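Cobalamin biosynthesis protein CobN (Mycobacterium tuberculosis, PDB 7C6O) is the large, catalytic subunit of cobaltochelatase, which probably inserts cobalt into the corrin ring during cobalamin biosynthesis. Local coordinates at residues 921-935 with 961-974. Sequence-based numbering, arbitrary orientation.
Sequences LAPMQPAELGRPRID and LVADLDEAAEDNYV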
# COMPACT_ATOMS: atom_id res chain seq x y z
N LEU A 921 -18.40 -15.22 7.29
CA LEU A 921 -17.75 -16.41 6.76
C LEU A 921 -18.71 -17.59 6.88
O LEU A 921 -19.56 -17.63 7.77
CB LEU A 921 -16.45 -16.73 7.52
CG LEU A 921 -15.35 -15.68 7.53
CD1 LEU A 921 -14.30 -16.03 8.57
CD2 LEU A 921 -14.72 -15.56 6.15
N ALA A 922 -18.55 -18.55 5.98
CA ALA A 922 -19.41 -19.73 5.98
C ALA A 922 -18.57 -20.98 5.70
O ALA A 922 -18.07 -21.15 4.58
CB ALA A 922 -20.52 -19.59 4.94
N PRO A 923 -18.39 -21.85 6.68
CA PRO A 923 -17.59 -23.06 6.45
C PRO A 923 -18.29 -24.01 5.49
O PRO A 923 -19.50 -24.24 5.58
CB PRO A 923 -17.47 -23.68 7.85
CG PRO A 923 -18.66 -23.17 8.58
CD PRO A 923 -18.90 -21.78 8.07
N MET A 924 -17.52 -24.54 4.55
CA MET A 924 -18.02 -25.59 3.67
C MET A 924 -17.90 -26.93 4.38
O MET A 924 -16.95 -27.18 5.12
CB MET A 924 -17.23 -25.63 2.36
CG MET A 924 -16.92 -24.27 1.77
SD MET A 924 -15.87 -24.40 0.31
CE MET A 924 -15.01 -22.84 0.37
N GLN A 925 -18.88 -27.80 4.15
CA GLN A 925 -18.85 -29.09 4.82
C GLN A 925 -17.86 -30.03 4.13
O GLN A 925 -17.57 -29.87 2.94
CB GLN A 925 -20.24 -29.71 4.85
CG GLN A 925 -21.23 -28.91 5.68
CD GLN A 925 -20.74 -28.65 7.10
OE1 GLN A 925 -20.26 -29.56 7.78
NE2 GLN A 925 -20.85 -27.40 7.54
N PRO A 926 -17.31 -31.00 4.87
CA PRO A 926 -16.32 -31.92 4.27
C PRO A 926 -16.79 -32.61 3.00
O PRO A 926 -15.98 -32.82 2.09
CB PRO A 926 -16.06 -32.93 5.40
CG PRO A 926 -16.34 -32.17 6.65
CD PRO A 926 -17.47 -31.23 6.32
N ALA A 927 -18.07 -32.96 2.92
CA ALA A 927 -18.58 -33.61 1.72
C ALA A 927 -18.48 -32.69 0.51
O ALA A 927 -18.17 -33.14 -0.60
CB ALA A 927 -20.03 -34.06 1.94
N GLU A 928 -18.74 -31.39 0.70
CA GLU A 928 -18.61 -30.44 -0.40
C GLU A 928 -17.15 -30.17 -0.73
O GLU A 928 -16.78 -30.03 -1.90
CB GLU A 928 -19.33 -29.14 -0.07
CG GLU A 928 -19.17 -28.07 -1.14
CD GLU A 928 -19.70 -26.72 -0.69
OE1 GLU A 928 -20.03 -26.57 0.50
OE2 GLU A 928 -19.76 -25.80 -1.54
N LEU A 929 -16.30 -30.09 0.30
CA LEU A 929 -14.88 -29.82 0.09
C LEU A 929 -14.20 -30.96 -0.66
O LEU A 929 -13.28 -30.71 -1.46
CB LEU A 929 -14.20 -29.57 1.43
CG LEU A 929 -12.88 -28.79 1.46
CD1 LEU A 929 -13.04 -27.45 0.77
CD2 LEU A 929 -12.43 -28.60 2.90
N GLY A 930 -14.64 -32.20 -0.44
CA GLY A 930 -14.06 -33.34 -1.12
C GLY A 930 -12.64 -33.66 -0.73
O GLY A 930 -12.00 -34.49 -1.38
N ARG A 931 -12.12 -33.03 0.32
CA ARG A 931 -10.73 -33.18 0.73
C ARG A 931 -10.60 -32.64 2.15
O ARG A 931 -11.50 -31.94 2.63
CB ARG A 931 -9.80 -32.42 -0.22
CG ARG A 931 -10.11 -30.95 -0.31
CD ARG A 931 -8.84 -30.13 -0.41
NE ARG A 931 -9.12 -28.73 -0.68
CZ ARG A 931 -9.17 -27.78 0.24
NH1 ARG A 931 -8.96 -28.07 1.52
NH2 ARG A 931 -9.43 -26.53 -0.12
N PRO A 932 -9.51 -32.96 2.85
CA PRO A 932 -9.35 -32.44 4.21
C PRO A 932 -9.17 -30.93 4.21
O PRO A 932 -8.67 -30.34 3.25
CB PRO A 932 -8.08 -33.14 4.71
CG PRO A 932 -7.90 -34.31 3.82
CD PRO A 932 -8.44 -33.90 2.49
N ARG A 933 -9.60 -30.31 5.30
CA ARG A 933 -9.20 -28.94 5.57
C ARG A 933 -7.69 -28.90 5.79
O ARG A 933 -7.16 -29.62 6.65
CB ARG A 933 -9.93 -28.40 6.80
CG ARG A 933 -11.44 -28.47 6.71
CD ARG A 933 -12.11 -27.68 7.83
NE ARG A 933 -13.53 -27.99 7.93
CZ ARG A 933 -14.48 -27.45 7.17
NH1 ARG A 933 -14.15 -26.56 6.25
NH2 ARG A 933 -15.74 -27.80 7.33
N ILE A 934 -7.00 -28.09 5.00
CA ILE A 934 -5.55 -27.99 5.07
C ILE A 934 -5.18 -26.88 6.04
O ILE A 934 -5.74 -25.78 5.98
CB ILE A 934 -4.95 -27.73 3.68
CG1 ILE A 934 -5.47 -28.74 2.65
CG2 ILE A 934 -3.43 -27.76 3.74
CD1 ILE A 934 -5.06 -30.18 2.92
N ASP A 935 -4.26 -27.17 6.95
CA ASP A 935 -3.78 -26.15 7.88
C ASP A 935 -2.99 -25.09 7.12
O ASP A 935 -2.34 -25.37 6.11
CB ASP A 935 -2.92 -26.78 8.97
CG ASP A 935 -2.96 -26.01 10.28
OD1 ASP A 935 -3.57 -24.92 10.33
OD2 ASP A 935 -2.38 -26.49 11.27
N LEU A 961 -12.75 -20.85 13.55
CA LEU A 961 -14.00 -21.46 13.10
C LEU A 961 -13.82 -22.94 12.82
O LEU A 961 -14.51 -23.79 13.39
CB LEU A 961 -14.51 -20.73 11.85
CG LEU A 961 -16.01 -20.55 11.60
CD1 LEU A 961 -16.23 -19.94 10.22
CD2 LEU A 961 -16.78 -21.85 11.74
N VAL A 962 -12.88 -23.28 11.93
CA VAL A 962 -12.71 -24.67 11.53
C VAL A 962 -11.98 -25.50 12.57
O VAL A 962 -12.14 -26.73 12.60
CB VAL A 962 -11.97 -24.77 10.18
CG1 VAL A 962 -12.79 -24.11 9.09
CG2 VAL A 962 -10.59 -24.15 10.27
N ALA A 963 -11.16 -24.88 13.43
CA ALA A 963 -10.52 -25.64 14.49
C ALA A 963 -11.54 -26.19 15.47
O ALA A 963 -11.30 -27.22 16.11
CB ALA A 963 -9.50 -24.76 15.23
N ASP A 964 -12.69 -25.53 15.60
CA ASP A 964 -13.70 -25.90 16.58
C ASP A 964 -14.74 -26.87 16.03
O ASP A 964 -15.52 -27.42 16.82
CB ASP A 964 -14.39 -24.65 17.11
CG ASP A 964 -14.72 -24.75 18.59
OD1 ASP A 964 -13.78 -24.93 19.39
OD2 ASP A 964 -15.91 -24.65 18.94
N LEU A 965 -14.78 -27.09 14.72
CA LEU A 965 -15.74 -28.02 14.15
C LEU A 965 -15.39 -29.45 14.55
O LEU A 965 -14.24 -29.88 14.42
CB LEU A 965 -15.76 -27.89 12.63
CG LEU A 965 -16.19 -26.54 12.05
CD1 LEU A 965 -16.03 -26.53 10.54
CD2 LEU A 965 -17.62 -26.22 12.45
N ASP A 966 -16.39 -30.19 15.04
CA ASP A 966 -16.18 -31.57 15.48
C ASP A 966 -16.04 -32.45 14.24
O ASP A 966 -17.02 -32.98 13.72
CB ASP A 966 -17.31 -32.03 16.38
CG ASP A 966 -16.92 -33.22 17.25
OD1 ASP A 966 -15.91 -33.88 16.94
OD2 ASP A 966 -17.62 -33.48 18.25
N GLU A 967 -14.81 -32.59 13.76
CA GLU A 967 -14.51 -33.37 12.57
C GLU A 967 -13.31 -34.28 12.84
O GLU A 967 -12.49 -34.01 13.72
CB GLU A 967 -14.22 -32.46 11.37
CG GLU A 967 -15.43 -31.64 10.92
CD GLU A 967 -15.06 -30.52 9.96
OE1 GLU A 967 -13.85 -30.23 9.81
OE2 GLU A 967 -15.98 -29.93 9.35
N ALA A 968 -13.23 -35.36 12.08
CA ALA A 968 -12.15 -36.31 12.23
C ALA A 968 -10.83 -35.69 11.77
O ALA A 968 -10.79 -34.76 10.97
CB ALA A 968 -12.43 -37.59 11.44
N ALA A 969 -9.73 -36.24 12.30
CA ALA A 969 -8.40 -35.73 11.96
C ALA A 969 -8.13 -35.86 10.47
O ALA A 969 -7.52 -34.97 9.86
CB ALA A 969 -7.34 -36.47 12.77
N GLU A 970 -8.58 -36.96 9.85
CA GLU A 970 -8.37 -37.15 8.42
C GLU A 970 -9.16 -36.15 7.58
O GLU A 970 -8.86 -36.00 6.39
CB GLU A 970 -8.75 -38.57 8.01
CG GLU A 970 -7.68 -39.61 8.30
CD GLU A 970 -7.76 -40.80 7.37
OE1 GLU A 970 -8.78 -40.93 6.66
OE2 GLU A 970 -6.80 -41.60 7.34
N ASP A 971 -10.14 -35.46 8.17
CA ASP A 971 -10.92 -34.46 7.46
C ASP A 971 -10.53 -33.03 7.78
O ASP A 971 -10.95 -32.11 7.08
CB ASP A 971 -12.42 -34.64 7.77
CG ASP A 971 -12.96 -35.97 7.31
OD1 ASP A 971 -12.47 -36.51 6.29
OD2 ASP A 971 -13.90 -36.49 7.96
N ASN A 972 -9.73 -32.81 8.83
CA ASN A 972 -9.51 -31.46 9.35
C ASN A 972 -8.12 -31.43 9.99
O ASN A 972 -7.96 -31.74 11.17
CB ASN A 972 -10.60 -31.09 10.34
CG ASN A 972 -10.55 -29.63 10.75
OD1 ASN A 972 -9.51 -28.98 10.69
ND2 ASN A 972 -11.69 -29.10 11.18
N TYR A 973 -7.12 -31.02 9.20
CA TYR A 973 -5.76 -30.94 9.73
C TYR A 973 -5.61 -29.78 10.70
O TYR A 973 -4.74 -29.82 11.58
CB TYR A 973 -4.76 -30.81 8.58
CG TYR A 973 -4.76 -31.97 7.60
CD1 TYR A 973 -5.34 -33.19 7.93
CD2 TYR A 973 -4.17 -31.85 6.35
CE1 TYR A 973 -5.34 -34.25 7.04
CE2 TYR A 973 -4.17 -32.90 5.45
CZ TYR A 973 -4.75 -34.10 5.80
OH TYR A 973 -4.75 -35.14 4.90
N VAL A 974 -6.43 -28.74 10.55
CA VAL A 974 -6.38 -27.60 11.47
C VAL A 974 -6.73 -28.06 12.88
O VAL A 974 -5.97 -27.83 13.83
CB VAL A 974 -7.33 -26.48 11.00
CG1 VAL A 974 -7.28 -25.31 11.97
CG2 VAL A 974 -6.97 -26.04 9.59
O HOH W 1 -12.84 -32.24 4.96
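Glu967 OE1 accepts two hydrogen bonds: Arg933 NE reaches it at 2.9 Å, in the guanidinium plane and on the syn lone pair, while Asn972 ND2 meets it from above the carboxylate plane at 2.8 Å. Arg933 NH2 binds Glu967 OE2, also on its syn lone pair and at 2.9 Å, completing a side-on, two-nitrogen salt bridge whose flat groups lie only 7° from coplanar. Arginine suits this place because its extended chain carries a planar group with several N-H directions: NH2 also donates to Met924 O within its own segment, and NH1 to Leu905 O. Leu965 CD1 and Val962 CG1 lie over one guanidinium face, and Pro926 CG packs 3.5 Å from Glu967 OE2. With CG swung anti to the backbone N (chi1 -171°), the Asn972 amide lies near Arg933 CD, where ND2 also donates to Val962 O; its OD1 caps Arg975 N, at the start of helix 973-985. The backbones form a single beta bridge, Arg933 N to Asp971 O and Tyr973 N to Arg933 O, both 2.9 Å. Beside it Pro932 CB sits over the Tyr973 ring, 3.9 Å from the centroid, a CH-pi contact that suits proline, whose rigid ring presents C-H groups with little entropy to lose. One water joins Arg931 O to Asp971 O. The partly buried ion pair, with both carboxylate oxygens engaged, thus probably favours a charged Glu967 and pins the loop entering strand 935-940 to the connection between helices 949-963 and 973-985.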